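Local coordinates for protein phosphoserine aminotransferase SerC (Cytophaga hutchinsonii ATCC 33406, PDB 3FFR) that probably catalyses the pyridoxal-phosphate-dependent transamination that yields phosphoserine in serine biosynthesis, at residues 134-139 with 153-158. Numbering follows the deposited sequence. Where two conformers were deposited one is given.
Sequences ICLTHN and NTFRDK
L136 sets one methyl over the ring of F155, a compact example of how a central strand receives an aromatic side chain from the chain segment packed outside its sheet. L136 CD2 stands 3.9 Å from the centroid of the F155 ring and only 9° off the ring normal, a CH-pi contact over the face, while L136 CD1 reaches back towards the root of the ring, 3.8 Å from F155 CD1. One methyl of the leucine thus lies over the ring centre, the other beside CD1 and CG near the ring's attachment. I134, two residues earlier on the same side of the strand, approaches obliquely: its CG2 lies anti to the backbone N and comes to 4.0 Å from F155 CD2. Strand 133-137 runs inside the seven-stranded mixed sheet of the large domain of this fold-type I aminotransferase, parallel to its neighbours 163-167 and 85-90; I164 and C89 from those strands also touch F155. Were F155 cut back to an alanine, the L136 methyls and I134 CG2 would probably lose their aromatic partner, opening a gap between sheet and connection. I134, L136 and F155 are all buried, whereas just after F155 the chain turns polar: R156 and K158, partly exposed, bury little against the strand, and D157 is exposed. K158 NZ hydrogen-bonds instead to the carbonyl oxygen of I125.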
loop_
_atom_site.group_PDB
_atom_site.type_symbol
_atom_site.label_atom_id
_atom_site.label_comp_id
_atom_site.label_asym_id
_atom_site.label_seq_id
_atom_site.Cartn_x
_atom_site.Cartn_y
_atom_site.Cartn_z
ATOM N N ILE A 134 -12.463 -20.894 -7.851
ATOM C CA ILE A 134 -11.327 -21.710 -8.296
ATOM C C ILE A 134 -10.145 -20.745 -8.362
ATOM O O ILE A 134 -10.170 -19.769 -9.096
ATOM C CB ILE A 134 -11.569 -22.356 -9.691
ATOM C CG1 ILE A 134 -12.666 -23.422 -9.605
ATOM C CG2 ILE A 134 -10.285 -22.980 -10.266
ATOM C CD1 ILE A 134 -13.295 -23.767 -10.955
ATOM N N CYS A 135 -9.091 -21.089 -7.649
ATOM C CA CYS A 135 -7.870 -20.258 -7.579
ATOM C C CYS A 135 -6.707 -20.979 -8.244
ATOM O O CYS A 135 -6.228 -22.014 -7.779
ATOM C CB CYS A 135 -7.505 -19.932 -6.144
ATOM S SG CYS A 135 -8.764 -18.977 -5.257
ATOM N N LEU A 136 -6.285 -20.375 -9.348
ATOM C CA LEU A 136 -5.238 -20.896 -10.185
ATOM C C LEU A 136 -4.053 -19.969 -10.142
ATOM O O LEU A 136 -4.217 -18.768 -10.006
ATOM C CB LEU A 136 -5.738 -20.991 -11.635
ATOM C CG LEU A 136 -7.012 -21.834 -11.828
ATOM C CD1 LEU A 136 -7.494 -21.809 -13.304
ATOM C CD2 LEU A 136 -6.815 -23.264 -11.293
ATOM N N THR A 137 -2.870 -20.544 -10.276
ATOM C CA THR A 137 -1.648 -19.723 -10.292
ATOM C C THR A 137 -0.976 -19.894 -11.632
ATOM O O THR A 137 -0.441 -20.980 -11.945
ATOM C CB THR A 137 -0.746 -20.100 -9.141
ATOM O OG1 THR A 137 -1.406 -19.779 -7.897
ATOM C CG2 THR A 137 0.582 -19.364 -9.222
ATOM N N HIS A 138 -1.009 -18.840 -12.441
ATOM C CA HIS A 138 -0.423 -18.951 -13.791
ATOM C C HIS A 138 1.075 -19.186 -13.725
ATOM O O HIS A 138 1.663 -19.922 -14.535
ATOM C CB HIS A 138 -0.712 -17.725 -14.680
ATOM C CG HIS A 138 0.065 -17.765 -15.944
ATOM N ND1 HIS A 138 1.295 -17.130 -16.080
ATOM C CD2 HIS A 138 -0.095 -18.524 -17.050
ATOM C CE1 HIS A 138 1.802 -17.445 -17.255
ATOM N NE2 HIS A 138 0.985 -18.302 -17.857
ATOM N N ASN A 139 1.711 -18.545 -12.756
ATOM C CA ASN A 139 3.172 -18.621 -12.598
ATOM C C ASN A 139 3.586 -18.771 -11.138
ATOM O O ASN A 139 3.485 -17.812 -10.351
ATOM C CB ASN A 139 3.849 -17.412 -13.253
ATOM C CG ASN A 139 5.306 -17.693 -13.633
ATOM O OD1 ASN A 139 5.585 -18.571 -14.491
ATOM N ND2 ASN A 139 6.234 -16.991 -13.008
ATOM N N ASN A 153 -7.896 -22.683 -19.307
ATOM C CA ASN A 153 -9.172 -22.646 -20.014
ATOM C C ASN A 153 -10.031 -23.878 -19.811
ATOM O O ASN A 153 -11.212 -23.874 -20.166
ATOM C CB ASN A 153 -8.971 -22.425 -21.527
ATOM C CG ASN A 153 -8.582 -21.000 -21.866
ATOM O OD1 ASN A 153 -8.676 -20.102 -21.026
ATOM N ND2 ASN A 153 -8.156 -20.783 -23.113
ATOM N N THR A 154 -9.438 -24.924 -19.256
ATOM C CA THR A 154 -10.166 -26.177 -19.056
ATOM C C THR A 154 -11.017 -26.161 -17.809
ATOM O O THR A 154 -11.872 -27.020 -17.616
ATOM C CB THR A 154 -9.248 -27.407 -18.937
ATOM O OG1 THR A 154 -8.445 -27.321 -17.755
ATOM C CG2 THR A 154 -8.386 -27.569 -20.179
ATOM N N PHE A 155 -10.810 -25.171 -16.967
ATOM C CA PHE A 155 -11.536 -25.125 -15.669
ATOM C C PHE A 155 -12.973 -24.643 -15.712
ATOM O O PHE A 155 -13.802 -25.080 -14.916
ATOM C CB PHE A 155 -10.734 -24.361 -14.617
ATOM C CG PHE A 155 -9.596 -25.178 -14.037
ATOM C CD1 PHE A 155 -8.382 -25.258 -14.693
ATOM C CD2 PHE A 155 -9.774 -25.917 -12.881
ATOM C CE1 PHE A 155 -7.355 -26.024 -14.189
ATOM C CE2 PHE A 155 -8.744 -26.699 -12.380
ATOM C CZ PHE A 155 -7.536 -26.757 -13.037
ATOM N N ARG A 156 -13.284 -23.800 -16.680
ATOM C CA ARG A 156 -14.623 -23.224 -16.747
ATOM C C ARG A 156 -15.712 -24.260 -16.761
ATOM O O ARG A 156 -16.720 -24.129 -16.080
ATOM C CB ARG A 156 -14.860 -22.320 -17.952
ATOM C CG ARG A 156 -16.367 -22.111 -18.078
ATOM C CD ARG A 156 -16.914 -21.957 -16.649
ATOM N NE ARG A 156 -16.445 -20.691 -16.140
ATOM C CZ ARG A 156 -16.228 -20.342 -14.870
ATOM N NH1 ARG A 156 -16.385 -21.162 -13.838
ATOM N NH2 ARG A 156 -15.798 -19.128 -14.662
ATOM N N ASP A 157 -15.513 -25.314 -17.534
ATOM C CA ASP A 157 -16.565 -26.327 -17.649
ATOM C C ASP A 157 -16.626 -27.315 -16.506
ATOM O O ASP A 157 -17.598 -28.043 -16.370
ATOM C CB ASP A 157 -16.470 -27.054 -18.985
ATOM C CG ASP A 157 -17.003 -26.223 -20.136
ATOM O OD1 ASP A 157 -17.592 -25.119 -19.908
ATOM O OD2 ASP A 157 -16.853 -26.689 -21.282
ATOM N N LYS A 158 -15.587 -27.328 -15.687
ATOM C CA LYS A 158 -15.535 -28.233 -14.524
ATOM C C LYS A 158 -16.468 -27.796 -13.392
ATOM O O LYS A 158 -16.902 -28.596 -12.569
ATOM C CB LYS A 158 -14.107 -28.357 -14.000
ATOM C CG LYS A 158 -13.137 -28.932 -14.996
ATOM C CD LYS A 158 -11.762 -29.079 -14.339
ATOM C CE LYS A 158 -10.677 -29.484 -15.329
ATOM N NZ LYS A 158 -10.920 -30.813 -15.940
#